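Local coordinates for protein peroxisomal acyl-coenzyme A oxidase 1 (Arabidopsis thaliana, PDB 1W07) that oxidises long- and medium-chain acyl-CoAs to 2-trans-enoyl-CoAs with FAD and molecular oxygen in peroxisomal fatty acid beta-oxidation, releasing hydrogen peroxide, at residues K381-T386 against C421-N427; T388-E393 against L413-V418; G453-Y457 against H526-I530; R285-V289 against V347-K352; T170-W174 against G240-F244. The protein carries 1 engineered substitution. All coordinates share one frame; numbering follows the deposited sequence. Where two conformers were deposited one is given.

Overall arrangement
From the N terminus, contact 5 comes first. It closes a long loop that holds several strands and no helix, by pairing two strands of the beta domain. Contact 4 follows and joins the long helices 278-309 and 328-363. Contact 1 then brings the FAD-binding loop 421-427 back to helix 370-398. Contact 2 lies within the span that contact 1 closes and uses the same helix. Contact 3 comes last and ties the loop 453-457 to helix 516-538. No two contacts cross along the chain. In space contact 1 touches contacts 2, 3 and 4, and contact 3 touches contact 4. Contact 5 stands apart from these helices, its centre about 23 Å from that of contact 1.

Contact 1: K381-T386 against C421-N427; sequences KSLTTT and CTYEGDN. With FAD (flavin-adenine dinucleotide), chain I.
Asn427 pushes its side chain into a hole on helix 370-398 formed by Lys381, Ser382, Thr385 and Thr386. Its CB lies 3.5 Å from Ser382 OG. The next atom, CG, sits beside the two threonine hydroxyls. OD1 takes a hydrogen bond from Lys381 NZ at 2.9 Å, with the amine tilted from the carbonyl plane. On the other branch, ND2 donates to Thr385 OG1 at 2.7 Å and weakly to Thr386 OG1. Both amide ends are thus held, which fixes the flip of the group. A bend in the Lys381 chain (chi2 -82°) carries its ammonium across to the loop. There it also donates to Tyr423 O and Gly425 O, and to Ala420 O, so backbone carbonyls surround the buried charge. The loop held in this way binds the cofactor: Asp426 OD1 accepts from FAD O2B at 2.7 Å. It also carries Glu424, the probable proton acceptor. Helix 278-309 covers Thr385 and Tyr423 through Ile288, and helix 427-443 begins at Asn427.

Contact 2: T388-E393 against L413-V418; sequences TADGIE and LFAVYV
The carbonyl oxygen of Ala389 is approached by three groups. From across the contact comes the edge of the Phe414 ring, with CE1 3.1 Å from Ala389 O and near the ring plane. Within its own helix, the backbone N atoms of Ile392 and Glu393 make weak hydrogen bonds to it. Glu393 CB lies over one face of the same Phe414 ring, 4.1 Å from its centroid. The carboxylate of Glu393 leads on to salt bridges with Arg396 and Lys397. Tyr417 is the second ring. Thr388 has chi1 -62°, which puts its methyl CG2 anti to the backbone N and over one face of the Tyr417 ring, 3.8 Å from the centroid. Ile392 crosses Tyr417 at about a right angle, with CD1 3.7 Å from Tyr417 CB. Its other branch, CG2, rests on Phe414 CB. With a serine in place of Tyr417, Thr388 CG2 and Ile392 CD1 would probably lose the surface they pack on, and a gap would open between the helices. The two segments run antiparallel at 165°. They form a helical hairpin whose connecting loop carries Gly401, an FAD-binding residue, and whose flank packs on the second subunit of the homodimer.

Contact 3: G453-Y457 against H526-I530; sequences GTTAY and HCQLI
Tyr457 and His526 meet through a hydrogen bond between Tyr457 OH and His526 ND1, 2.8 Å long. The rings meet along their rims, planes 24° apart, and do not stack. Tyr457 takes the less common first torsion, with CG between the backbone N and the carbonyl carbon (chi1 74°). This swings the ring toward the helix. His526 has CG anti to the backbone N (chi1 175°), which brings the imidazole edge up to the loop. Leu529 comes from the opposite direction to Tyr457. Its CD2 sits over the centre of the phenol ring, 3.5 Å from the centroid, in a CH-pi contact. At the other nitrogen, in the plane of the imidazole, a water lies 3.1 Å from His526 NE2 and 2.6 Å from Thr454 OG1. Both ring nitrogens thus have a partner, which should fix the rotation of the ring. Thr454 OG1 is also hydrogen-bonded to Glu372. Thr454 CB touches Ile530 CD1 at 3.9 Å. Replacing Tyr457 by a phenylalanine would remove the hydroxyl and is likely to leave His526 ND1 without its mate and the imidazole less firmly set. The loop 453-457 lies on helix 516-538, with helix 480-503 against Tyr457 and Leu529, helix 427-443 against Thr455 and His526, and helix 370-398 against Thr454 and Ile530.

Contact 4: R285-V289 against V347-K352; sequences RQTIV and VGEWLK
This is an antiparallel helix-helix contact in the C-alpha1 domain, between helices 278-309 and 328-363. The axes of the two segments approach to 9.1 Å at an angle of 163°. Gln286 and Val289, one turn apart, face the second helix. The Gln286 chain bends at chi2 (-74°), which turns its amide toward the backbone at Gly348. There NE2 donates to Gly348 O at 3.3 Å, with the acceptor in the amide plane. The same oxygen takes the helical bond from Lys352 N, and the two donors reach it from opposite faces of its plane. Further back, Gln286 CG lies against Leu351 O. Val289 uses both methyls. CG2 meets Leu351 CD1 at 3.4 Å, a tight fit, and CG1 touches Val347 CG1 at 3.9 Å. Gly348 has no side chain, and Val289 CG1 comes to 4.2 Å from its CA. On another side of the same turn, Ile288 packs on Tyr423 and Glu424 of the FAD-binding loop. Long antiparallel helices packed in this way are characteristic of the C-terminal helical bundle of the acyl-CoA dehydrogenase and oxidase superfamily.

Contact 5: T170-W174 against G240-F244; sequences TASKW and GFLMF
Trp174 and Phe241 sit on one face of an antiparallel strand pair, and Lys173 and Leu242 on the other. The six-membered ring of Trp174 and the Phe241 ring are within 20° of parallel but so far offset that little of one ring lies over the other. Their centroids are 5.9 Å apart. The closer touch is Trp174 CE3 against Phe241 CB, at 3.4 Å. Phe241 places CG between its backbone N and carbonyl carbon (chi1 58°), which turns the ring outward and leaves CB to make the close touch on Trp174. Trp174 and Phe241 form a non-hydrogen-bonded pair. Lys173 and Leu242 form the hydrogen-bonded one, with Lys173 N donating to Leu242 O at 2.9 Å. On their face the side chains cross at a slant, Lys173 CB lying 3.8 Å from Leu242 CB. The lysine then bends away to a salt bridge with Glu139 and to backbone oxygens of Gln137 and Tyr189. In the second subunit, Phe630 meets both Trp174 and Phe241 edge-to-face. Strand 240-244 lies in the middle of a three-stranded antiparallel sheet, between 173-174 and 220-224, and strand 185-194 packs against Lys173 and Phe244.

Contact 1: K381-T386 against C421-N427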
# COMPACT_ATOMS: atom_id res chain seq x y z
N LYS B 381 -5.91 7.11 16.97
CA LYS B 381 -5.41 7.80 15.78
C LYS B 381 -4.50 6.83 15.04
O LYS B 381 -4.60 6.68 13.82
CB LYS B 381 -4.63 9.07 16.19
CG LYS B 381 -4.08 9.89 15.02
CD LYS B 381 -2.78 9.32 14.50
CE LYS B 381 -2.18 10.17 13.40
NZ LYS B 381 -0.92 9.57 12.87
N SER B 382 -3.64 6.13 15.78
CA SER B 382 -2.72 5.14 15.20
C SER B 382 -3.45 3.95 14.61
O SER B 382 -3.17 3.52 13.49
CB SER B 382 -1.76 4.63 16.28
OG SER B 382 -0.83 3.73 15.72
N LEU B 383 -4.36 3.39 15.39
CA LEU B 383 -5.10 2.22 14.95
C LEU B 383 -5.92 2.45 13.68
O LEU B 383 -5.77 1.72 12.71
CB LEU B 383 -6.01 1.72 16.07
CG LEU B 383 -6.60 0.32 15.86
CD1 LEU B 383 -5.58 -0.72 16.30
CD2 LEU B 383 -7.88 0.15 16.66
N THR B 384 -6.77 3.47 13.70
CA THR B 384 -7.64 3.77 12.56
C THR B 384 -6.91 4.18 11.29
O THR B 384 -7.30 3.77 10.18
CB THR B 384 -8.69 4.84 12.91
OG1 THR B 384 -8.04 6.09 13.22
CG2 THR B 384 -9.50 4.40 14.12
N THR B 385 -5.86 5.00 11.42
CA THR B 385 -5.13 5.44 10.23
C THR B 385 -4.40 4.29 9.58
O THR B 385 -4.39 4.18 8.36
CB THR B 385 -4.11 6.56 10.54
OG1 THR B 385 -3.22 6.14 11.57
CG2 THR B 385 -4.83 7.81 10.97
N THR B 386 -3.78 3.45 10.39
CA THR B 386 -3.06 2.29 9.88
C THR B 386 -4.07 1.37 9.19
O THR B 386 -3.88 0.97 8.04
CB THR B 386 -2.36 1.54 11.05
OG1 THR B 386 -1.33 2.39 11.58
CG2 THR B 386 -1.76 0.20 10.59
N CYS B 421 -0.75 8.43 8.52
CA CYS B 421 0.01 7.55 9.40
C CYS B 421 1.29 8.20 9.92
O CYS B 421 1.98 7.62 10.75
CB CYS B 421 0.36 6.25 8.68
SG CYS B 421 -1.09 5.33 8.17
N THR B 422 1.60 9.40 9.43
CA THR B 422 2.82 10.06 9.89
C THR B 422 2.59 11.43 10.52
O THR B 422 3.21 11.77 11.52
CB THR B 422 3.87 10.19 8.76
OG1 THR B 422 5.08 10.75 9.28
CG2 THR B 422 3.34 11.07 7.64
N TYR B 423 1.71 12.24 9.93
CA TYR B 423 1.48 13.56 10.50
C TYR B 423 0.78 13.43 11.84
O TYR B 423 0.05 12.47 12.07
CB TYR B 423 0.70 14.47 9.53
CG TYR B 423 -0.71 14.07 9.21
CD1 TYR B 423 -1.67 13.90 10.21
CD2 TYR B 423 -1.12 13.92 7.88
CE1 TYR B 423 -2.99 13.60 9.90
CE2 TYR B 423 -2.45 13.62 7.56
CZ TYR B 423 -3.37 13.46 8.57
OH TYR B 423 -4.68 13.15 8.27
N GLU B 424 1.02 14.40 12.72
CA GLU B 424 0.47 14.40 14.07
C GLU B 424 1.10 13.29 14.90
O GLU B 424 0.54 12.84 15.89
CB GLU B 424 -1.05 14.23 14.05
CG GLU B 424 -1.80 15.54 14.12
CD GLU B 424 -1.42 16.34 15.36
OE1 GLU B 424 -1.59 15.81 16.48
OE2 GLU B 424 -0.96 17.49 15.21
N GLY B 425 2.28 12.85 14.47
CA GLY B 425 2.98 11.80 15.20
C GLY B 425 2.99 10.45 14.49
O GLY B 425 1.94 9.96 14.05
N ASP B 426 4.17 9.86 14.38
CA ASP B 426 4.36 8.55 13.76
C ASP B 426 3.50 7.52 14.50
O ASP B 426 3.51 7.46 15.73
CB ASP B 426 5.84 8.16 13.82
CG ASP B 426 6.09 6.76 13.31
OD1 ASP B 426 6.04 5.82 14.13
OD2 ASP B 426 6.34 6.60 12.10
N ASN B 427 2.78 6.71 13.73
CA ASN B 427 1.88 5.71 14.28
C ASN B 427 2.49 4.74 15.29
O ASN B 427 1.82 4.37 16.25
CB ASN B 427 1.19 4.94 13.15
CG ASN B 427 -0.03 5.67 12.63
OD1 ASN B 427 -0.38 6.72 13.17
ND2 ASN B 427 -0.68 5.13 11.61
PA FAD I . 10.26 9.63 12.56
O1A FAD I . 9.55 9.99 13.81
O2A FAD I . 11.66 10.08 12.40
O5B FAD I . 10.18 8.03 12.39
C5B FAD I . 10.86 7.37 11.32
C4B FAD I . 10.93 5.87 11.59
O4B FAD I . 11.59 5.69 12.86
C3B FAD I . 9.53 5.27 11.74
O3B FAD I . 9.57 3.88 11.41
C2B FAD I . 9.25 5.46 13.23
O2B FAD I . 8.36 4.45 13.70
C1B FAD I . 10.64 5.18 13.81
N9A FAD I . 10.80 5.81 15.13
C8A FAD I . 11.03 7.11 15.36
N7A FAD I . 11.12 7.32 16.68
C5A FAD I . 10.94 6.16 17.29
C6A FAD I . 10.94 5.76 18.62
N6A FAD I . 11.05 6.65 19.61
N1A FAD I . 10.76 4.41 18.92
C2A FAD I . 10.58 3.49 17.88
N3A FAD I . 10.58 3.90 16.63
C4A FAD I . 10.75 5.19 16.31
N1 FAD I . 4.65 19.26 10.00
C2 FAD I . 4.34 20.57 10.38
O2 FAD I . 4.95 21.10 11.31
N3 FAD I . 3.34 21.26 9.69
C4 FAD I . 2.67 20.66 8.62
O4 FAD I . 1.77 21.27 8.04
C4X FAD I . 3.00 19.36 8.23
N5 FAD I . 2.40 18.77 7.11
C5X FAD I . 2.74 17.48 6.70
C6 FAD I . 2.21 16.95 5.53
C7 FAD I . 2.64 15.72 5.06
C7M FAD I . 2.04 15.18 3.75
C8 FAD I . 3.60 14.99 5.77
C8M FAD I . 4.08 13.63 5.28
C9 FAD I . 4.11 15.52 6.95
C9A FAD I . 3.69 16.75 7.43
N10 FAD I . 4.26 17.33 8.58
C10 FAD I . 3.98 18.66 8.92
C1' FAD I . 5.25 16.58 9.39
C2' FAD I . 4.54 15.54 10.26
O2' FAD I . 3.52 16.18 11.04
C3' FAD I . 5.47 14.75 11.19
O3' FAD I . 6.18 15.65 12.04
C4' FAD I . 6.48 13.90 10.42
O4' FAD I . 5.93 13.39 9.21
C5' FAD I . 6.94 12.74 11.31
O5' FAD I . 7.74 11.83 10.57
P FAD I . 9.31 11.68 10.87
O1P FAD I . 10.02 11.90 9.60
O2P FAD I . 9.66 12.54 12.03
O3P FAD I . 9.41 10.14 11.30

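Contact 2: T388-E393 against L413-V418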
# COMPACT_ATOMS: atom_id res chain seq x y z
N THR B 388 -6.97 2.03 7.98
CA THR B 388 -7.58 2.68 6.82
C THR B 388 -6.66 2.70 5.61
O THR B 388 -7.08 2.37 4.50
CB THR B 388 -8.04 4.12 7.18
OG1 THR B 388 -9.03 4.03 8.21
CG2 THR B 388 -8.63 4.85 5.95
N ALA B 389 -5.40 3.08 5.83
CA ALA B 389 -4.42 3.13 4.75
C ALA B 389 -4.28 1.75 4.11
O ALA B 389 -4.35 1.61 2.89
CB ALA B 389 -3.06 3.59 5.32
N ASP B 390 -4.10 0.72 4.93
CA ASP B 390 -3.99 -0.62 4.37
C ASP B 390 -5.30 -1.01 3.68
O ASP B 390 -5.29 -1.61 2.61
CB ASP B 390 -3.67 -1.65 5.46
CG ASP B 390 -2.29 -1.46 6.08
OD1 ASP B 390 -1.39 -0.83 5.45
OD2 ASP B 390 -2.11 -1.97 7.20
N GLY B 391 -6.44 -0.65 4.29
CA GLY B 391 -7.74 -0.98 3.72
C GLY B 391 -7.99 -0.38 2.35
O GLY B 391 -8.63 -1.01 1.49
N ILE B 392 -7.50 0.84 2.14
CA ILE B 392 -7.68 1.52 0.87
C ILE B 392 -6.90 0.81 -0.22
O ILE B 392 -7.42 0.63 -1.32
CB ILE B 392 -7.21 2.99 0.93
CG1 ILE B 392 -8.10 3.79 1.87
CG2 ILE B 392 -7.20 3.61 -0.50
CD1 ILE B 392 -7.57 5.17 2.17
N GLU B 393 -5.65 0.43 0.07
CA GLU B 393 -4.84 -0.27 -0.92
C GLU B 393 -5.43 -1.65 -1.20
O GLU B 393 -5.37 -2.15 -2.33
CB GLU B 393 -3.37 -0.38 -0.46
CG GLU B 393 -2.55 -1.41 -1.26
CD GLU B 393 -2.55 -1.19 -2.77
OE1 GLU B 393 -2.15 -2.11 -3.52
OE2 GLU B 393 -2.92 -0.09 -3.23
N LEU B 413 -6.59 8.04 -3.92
CA LEU B 413 -7.12 8.05 -2.56
C LEU B 413 -6.09 7.50 -1.56
O LEU B 413 -5.93 8.04 -0.46
CB LEU B 413 -8.41 7.24 -2.51
CG LEU B 413 -9.11 7.18 -1.13
CD1 LEU B 413 -9.50 8.60 -0.69
CD2 LEU B 413 -10.34 6.28 -1.21
N PHE B 414 -5.39 6.44 -1.93
CA PHE B 414 -4.38 5.85 -1.07
C PHE B 414 -3.24 6.84 -0.86
O PHE B 414 -2.81 7.11 0.28
CB PHE B 414 -3.83 4.57 -1.71
CG PHE B 414 -2.74 3.91 -0.90
CD1 PHE B 414 -3.02 3.30 0.32
CD2 PHE B 414 -1.42 3.92 -1.34
CE1 PHE B 414 -2.02 2.71 1.09
CE2 PHE B 414 -0.40 3.33 -0.58
CZ PHE B 414 -0.70 2.72 0.64
N ALA B 415 -2.73 7.38 -1.96
CA ALA B 415 -1.62 8.32 -1.88
C ALA B 415 -1.99 9.56 -1.06
O ALA B 415 -1.21 10.01 -0.22
CB ALA B 415 -1.19 8.72 -3.29
N VAL B 416 -3.19 10.11 -1.26
CA VAL B 416 -3.57 11.30 -0.52
C VAL B 416 -3.83 11.00 0.96
O VAL B 416 -3.62 11.87 1.82
CB VAL B 416 -4.81 11.98 -1.15
CG1 VAL B 416 -6.09 11.23 -0.78
CG2 VAL B 416 -4.87 13.43 -0.73
N TYR B 417 -4.26 9.77 1.26
CA TYR B 417 -4.55 9.39 2.64
C TYR B 417 -3.35 9.00 3.53
O TYR B 417 -3.32 9.38 4.72
CB TYR B 417 -5.56 8.24 2.69
CG TYR B 417 -5.96 7.92 4.12
CD1 TYR B 417 -6.87 8.73 4.80
CD2 TYR B 417 -5.33 6.89 4.84
CE1 TYR B 417 -7.14 8.54 6.14
CE2 TYR B 417 -5.60 6.69 6.20
CZ TYR B 417 -6.51 7.53 6.84
OH TYR B 417 -6.81 7.34 8.17
N VAL B 418 -2.38 8.26 2.98
CA VAL B 418 -1.22 7.76 3.72
C VAL B 418 -0.49 8.69 4.67
O VAL B 418 0.07 8.24 5.67
CB VAL B 418 -0.14 7.11 2.81
CG1 VAL B 418 -0.57 5.72 2.44
CG2 VAL B 418 0.12 7.94 1.58

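Contact 3: G453-Y457 against H526-I530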
# COMPACT_ATOMS: atom_id res chain seq x y z
N GLY B 453 -12.83 4.57 33.21
CA GLY B 453 -12.79 4.85 31.78
C GLY B 453 -12.60 3.63 30.91
O GLY B 453 -13.24 2.59 31.12
N THR B 454 -11.72 3.76 29.92
CA THR B 454 -11.45 2.67 28.98
C THR B 454 -10.50 1.62 29.52
O THR B 454 -10.22 0.63 28.84
CB THR B 454 -10.88 3.20 27.64
OG1 THR B 454 -9.68 3.95 27.90
CG2 THR B 454 -11.88 4.09 26.95
N THR B 455 -10.01 1.82 30.74
CA THR B 455 -9.09 0.87 31.37
C THR B 455 -9.73 0.23 32.60
O THR B 455 -9.07 -0.48 33.36
CB THR B 455 -7.77 1.56 31.79
OG1 THR B 455 -8.05 2.58 32.76
CG2 THR B 455 -7.09 2.21 30.60
N ALA B 456 -11.02 0.47 32.78
CA ALA B 456 -11.75 -0.08 33.92
C ALA B 456 -11.64 -1.60 33.96
O ALA B 456 -11.48 -2.20 35.03
CB ALA B 456 -13.21 0.34 33.86
N TYR B 457 -11.70 -2.22 32.79
CA TYR B 457 -11.62 -3.67 32.72
C TYR B 457 -10.33 -4.18 33.34
O TYR B 457 -10.28 -5.29 33.86
CB TYR B 457 -11.70 -4.13 31.25
CG TYR B 457 -10.44 -3.86 30.45
CD1 TYR B 457 -9.51 -4.88 30.20
CD2 TYR B 457 -10.17 -2.59 29.94
CE1 TYR B 457 -8.35 -4.63 29.45
CE2 TYR B 457 -9.01 -2.33 29.19
CZ TYR B 457 -8.11 -3.35 28.95
OH TYR B 457 -6.96 -3.09 28.24
N HIS B 526 -5.30 -3.18 23.13
CA HIS B 526 -6.09 -2.31 23.98
C HIS B 526 -6.97 -1.40 23.12
O HIS B 526 -8.17 -1.28 23.34
CB HIS B 526 -5.18 -1.45 24.85
CG HIS B 526 -5.92 -0.44 25.68
ND1 HIS B 526 -6.72 -0.79 26.75
CD2 HIS B 526 -5.97 0.91 25.60
CE1 HIS B 526 -7.22 0.30 27.29
NE2 HIS B 526 -6.78 1.35 26.61
N CYS B 527 -6.37 -0.76 22.12
CA CYS B 527 -7.12 0.12 21.21
C CYS B 527 -8.23 -0.62 20.46
O CYS B 527 -9.29 -0.04 20.22
CB CYS B 527 -6.19 0.76 20.19
SG CYS B 527 -4.98 1.83 20.95
N GLN B 528 -7.99 -1.88 20.09
CA GLN B 528 -9.00 -2.65 19.37
C GLN B 528 -10.18 -2.93 20.29
O GLN B 528 -11.34 -2.88 19.86
CB GLN B 528 -8.41 -3.96 18.83
CG GLN B 528 -7.38 -3.74 17.72
CD GLN B 528 -6.65 -5.01 17.29
OE1 GLN B 528 -6.50 -5.95 18.08
NE2 GLN B 528 -6.15 -5.03 16.06
N LEU B 529 -9.88 -3.24 21.55
CA LEU B 529 -10.93 -3.49 22.54
C LEU B 529 -11.83 -2.25 22.61
O LEU B 529 -13.04 -2.36 22.61
CB LEU B 529 -10.31 -3.75 23.91
CG LEU B 529 -11.25 -3.66 25.12
CD1 LEU B 529 -12.36 -4.71 25.05
CD2 LEU B 529 -10.42 -3.83 26.38
N ILE B 530 -11.21 -1.07 22.65
CA ILE B 530 -11.97 0.17 22.71
C ILE B 530 -12.93 0.30 21.50
O ILE B 530 -14.10 0.65 21.66
CB ILE B 530 -11.01 1.39 22.76
CG1 ILE B 530 -10.22 1.38 24.08
CG2 ILE B 530 -11.79 2.68 22.59
CD1 ILE B 530 -9.18 2.50 24.21
O HOH W 1 -7.17 4.37 27.33

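Contact 4: R285-V289 against V347-K352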
# COMPACT_ATOMS: atom_id res chain seq x y z
N ARG B 285 -6.64 15.16 16.65
CA ARG B 285 -6.59 13.71 16.57
C ARG B 285 -7.97 13.13 16.39
O ARG B 285 -8.15 12.06 15.80
CB ARG B 285 -5.93 13.15 17.83
CG ARG B 285 -4.46 13.50 17.94
CD ARG B 285 -3.88 12.96 19.23
NE ARG B 285 -2.42 13.06 19.25
CZ ARG B 285 -1.68 12.66 20.28
NH1 ARG B 285 -2.27 12.15 21.36
NH2 ARG B 285 -0.37 12.75 20.23
N GLN B 286 -8.97 13.84 16.90
CA GLN B 286 -10.35 13.41 16.79
C GLN B 286 -10.80 13.57 15.35
O GLN B 286 -11.52 12.72 14.81
CB GLN B 286 -11.24 14.25 17.73
CG GLN B 286 -12.71 13.84 17.79
CD GLN B 286 -13.48 14.23 16.54
OE1 GLN B 286 -13.33 15.34 16.02
NE2 GLN B 286 -14.33 13.33 16.06
N THR B 287 -10.36 14.66 14.72
CA THR B 287 -10.70 14.93 13.33
C THR B 287 -10.04 13.87 12.44
O THR B 287 -10.62 13.44 11.45
CB THR B 287 -10.25 16.34 12.88
OG1 THR B 287 -8.82 16.40 12.82
CG2 THR B 287 -10.74 17.39 13.87
N ILE B 288 -8.82 13.46 12.80
CA ILE B 288 -8.10 12.44 12.04
C ILE B 288 -8.86 11.11 12.10
O ILE B 288 -9.07 10.45 11.09
CB ILE B 288 -6.66 12.27 12.61
CG1 ILE B 288 -5.84 13.53 12.34
CG2 ILE B 288 -5.96 11.06 11.99
CD1 ILE B 288 -4.50 13.53 13.03
N VAL B 289 -9.29 10.72 13.29
CA VAL B 289 -10.04 9.48 13.43
C VAL B 289 -11.32 9.58 12.59
O VAL B 289 -11.68 8.66 11.86
CB VAL B 289 -10.42 9.21 14.90
CG1 VAL B 289 -11.21 7.95 14.99
CG2 VAL B 289 -9.16 9.11 15.75
N VAL B 347 -16.66 5.02 16.62
CA VAL B 347 -15.63 5.33 17.59
C VAL B 347 -15.29 6.81 17.44
O VAL B 347 -14.88 7.47 18.40
CB VAL B 347 -14.36 4.45 17.40
CG1 VAL B 347 -13.47 5.00 16.30
CG2 VAL B 347 -13.61 4.34 18.72
N GLY B 348 -15.48 7.34 16.24
CA GLY B 348 -15.21 8.74 15.99
C GLY B 348 -16.26 9.59 16.67
O GLY B 348 -15.98 10.69 17.16
N GLU B 349 -17.50 9.08 16.71
CA GLU B 349 -18.59 9.81 17.37
C GLU B 349 -18.26 9.92 18.85
O GLU B 349 -18.44 10.98 19.46
CB GLU B 349 -19.92 9.07 17.21
CG GLU B 349 -20.68 9.35 15.91
CD GLU B 349 -21.92 8.47 15.74
OE1 GLU B 349 -22.52 8.07 16.76
OE2 GLU B 349 -22.30 8.19 14.59
N TRP B 350 -17.80 8.81 19.42
CA TRP B 350 -17.46 8.75 20.84
C TRP B 350 -16.31 9.70 21.14
O TRP B 350 -16.34 10.43 22.14
CB TRP B 350 -17.07 7.32 21.24
CG TRP B 350 -16.60 7.22 22.66
CD1 TRP B 350 -17.39 7.22 23.78
CD2 TRP B 350 -15.25 7.14 23.12
NE1 TRP B 350 -16.60 7.15 24.91
CE2 TRP B 350 -15.28 7.11 24.53
CE3 TRP B 350 -14.01 7.10 22.47
CZ2 TRP B 350 -14.12 7.03 25.31
CZ3 TRP B 350 -12.84 7.03 23.25
CH2 TRP B 350 -12.91 7.00 24.65
N LEU B 351 -15.29 9.70 20.29
CA LEU B 351 -14.14 10.58 20.47
C LEU B 351 -14.56 12.04 20.48
O LEU B 351 -13.89 12.88 21.08
CB LEU B 351 -13.10 10.34 19.38
CG LEU B 351 -12.01 9.33 19.72
CD1 LEU B 351 -11.06 9.25 18.53
CD2 LEU B 351 -11.26 9.75 21.00
N LYS B 352 -15.65 12.35 19.79
CA LYS B 352 -16.13 13.73 19.77
C LYS B 352 -16.64 14.05 21.17
O LYS B 352 -16.29 15.08 21.76
CB LYS B 352 -17.25 13.88 18.75
CG LYS B 352 -17.79 15.29 18.66
CD LYS B 352 -16.77 16.29 18.12
CE LYS B 352 -17.34 17.70 18.15
NZ LYS B 352 -18.68 17.77 17.50

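Contact 5: T170-W174 against G240-F244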
# COMPACT_ATOMS: atom_id res chain seq x y z
N THR B 170 19.79 21.13 8.75
CA THR B 170 18.81 20.19 9.30
C THR B 170 17.79 20.88 10.20
O THR B 170 16.77 20.28 10.58
CB THR B 170 19.50 19.04 10.10
OG1 THR B 170 20.27 19.59 11.19
CG2 THR B 170 20.42 18.25 9.19
N ALA B 171 18.04 22.14 10.54
CA ALA B 171 17.14 22.92 11.39
C ALA B 171 16.06 23.56 10.52
O ALA B 171 15.07 24.09 11.03
CB ALA B 171 17.92 24.00 12.14
N SER B 172 16.25 23.50 9.21
CA SER B 172 15.29 24.08 8.26
C SER B 172 13.89 23.47 8.43
O SER B 172 13.76 22.26 8.56
CB SER B 172 15.77 23.85 6.83
OG SER B 172 17.09 24.33 6.63
N LYS B 173 12.87 24.31 8.41
CA LYS B 173 11.49 23.83 8.53
C LYS B 173 11.26 23.03 7.26
O LYS B 173 11.76 23.40 6.19
CB LYS B 173 10.49 24.99 8.61
CG LYS B 173 10.63 25.80 9.88
CD LYS B 173 10.50 24.89 11.10
CE LYS B 173 10.73 25.65 12.39
NZ LYS B 173 10.61 24.79 13.61
N TRP B 174 10.52 21.93 7.36
CA TRP B 174 10.31 21.06 6.22
C TRP B 174 9.01 20.27 6.40
O TRP B 174 8.83 19.61 7.42
CB TRP B 174 11.52 20.11 6.14
CG TRP B 174 11.66 19.31 4.87
CD1 TRP B 174 11.02 18.15 4.55
CD2 TRP B 174 12.45 19.66 3.73
NE1 TRP B 174 11.36 17.76 3.28
CE2 TRP B 174 12.24 18.67 2.75
CE3 TRP B 174 13.31 20.73 3.43
CZ2 TRP B 174 12.86 18.70 1.50
CZ3 TRP B 174 13.93 20.76 2.19
CH2 TRP B 174 13.70 19.75 1.23
N GLY B 240 6.34 23.09 2.22
CA GLY B 240 7.60 23.74 1.98
C GLY B 240 8.69 23.67 3.01
O GLY B 240 8.59 22.96 4.01
N PHE B 241 9.75 24.40 2.73
CA PHE B 241 10.86 24.46 3.66
C PHE B 241 10.99 25.93 4.03
O PHE B 241 10.43 26.80 3.36
CB PHE B 241 12.13 23.91 3.02
CG PHE B 241 12.53 24.62 1.76
CD1 PHE B 241 13.20 25.84 1.81
CD2 PHE B 241 12.26 24.04 0.52
CE1 PHE B 241 13.60 26.48 0.62
CE2 PHE B 241 12.65 24.67 -0.66
CZ PHE B 241 13.33 25.90 -0.60
N LEU B 242 11.69 26.21 5.12
CA LEU B 242 11.84 27.59 5.57
C LEU B 242 13.06 27.72 6.45
O LEU B 242 13.23 26.96 7.40
CB LEU B 242 10.60 28.02 6.35
CG LEU B 242 10.61 29.38 7.08
CD1 LEU B 242 10.84 30.50 6.09
CD2 LEU B 242 9.29 29.57 7.80
N MET B 243 13.91 28.69 6.14
CA MET B 243 15.12 28.94 6.91
C MET B 243 15.13 30.42 7.30
O MET B 243 14.69 31.27 6.53
CB MET B 243 16.38 28.61 6.09
CG MET B 243 16.52 27.15 5.60
SD MET B 243 18.21 26.69 5.04
CE MET B 243 18.42 27.75 3.63
N PHE B 244 15.61 30.72 8.50
CA PHE B 244 15.69 32.10 8.96
C PHE B 244 17.15 32.48 9.19
O PHE B 244 17.89 31.74 9.84
CB PHE B 244 14.93 32.29 10.28
CG PHE B 244 13.57 31.66 10.29
CD1 PHE B 244 13.41 30.32 10.59
CD2 PHE B 244 12.44 32.43 10.03
CE1 PHE B 244 12.15 29.74 10.64
CE2 PHE B 244 11.18 31.86 10.07
CZ PHE B 244 11.03 30.52 10.38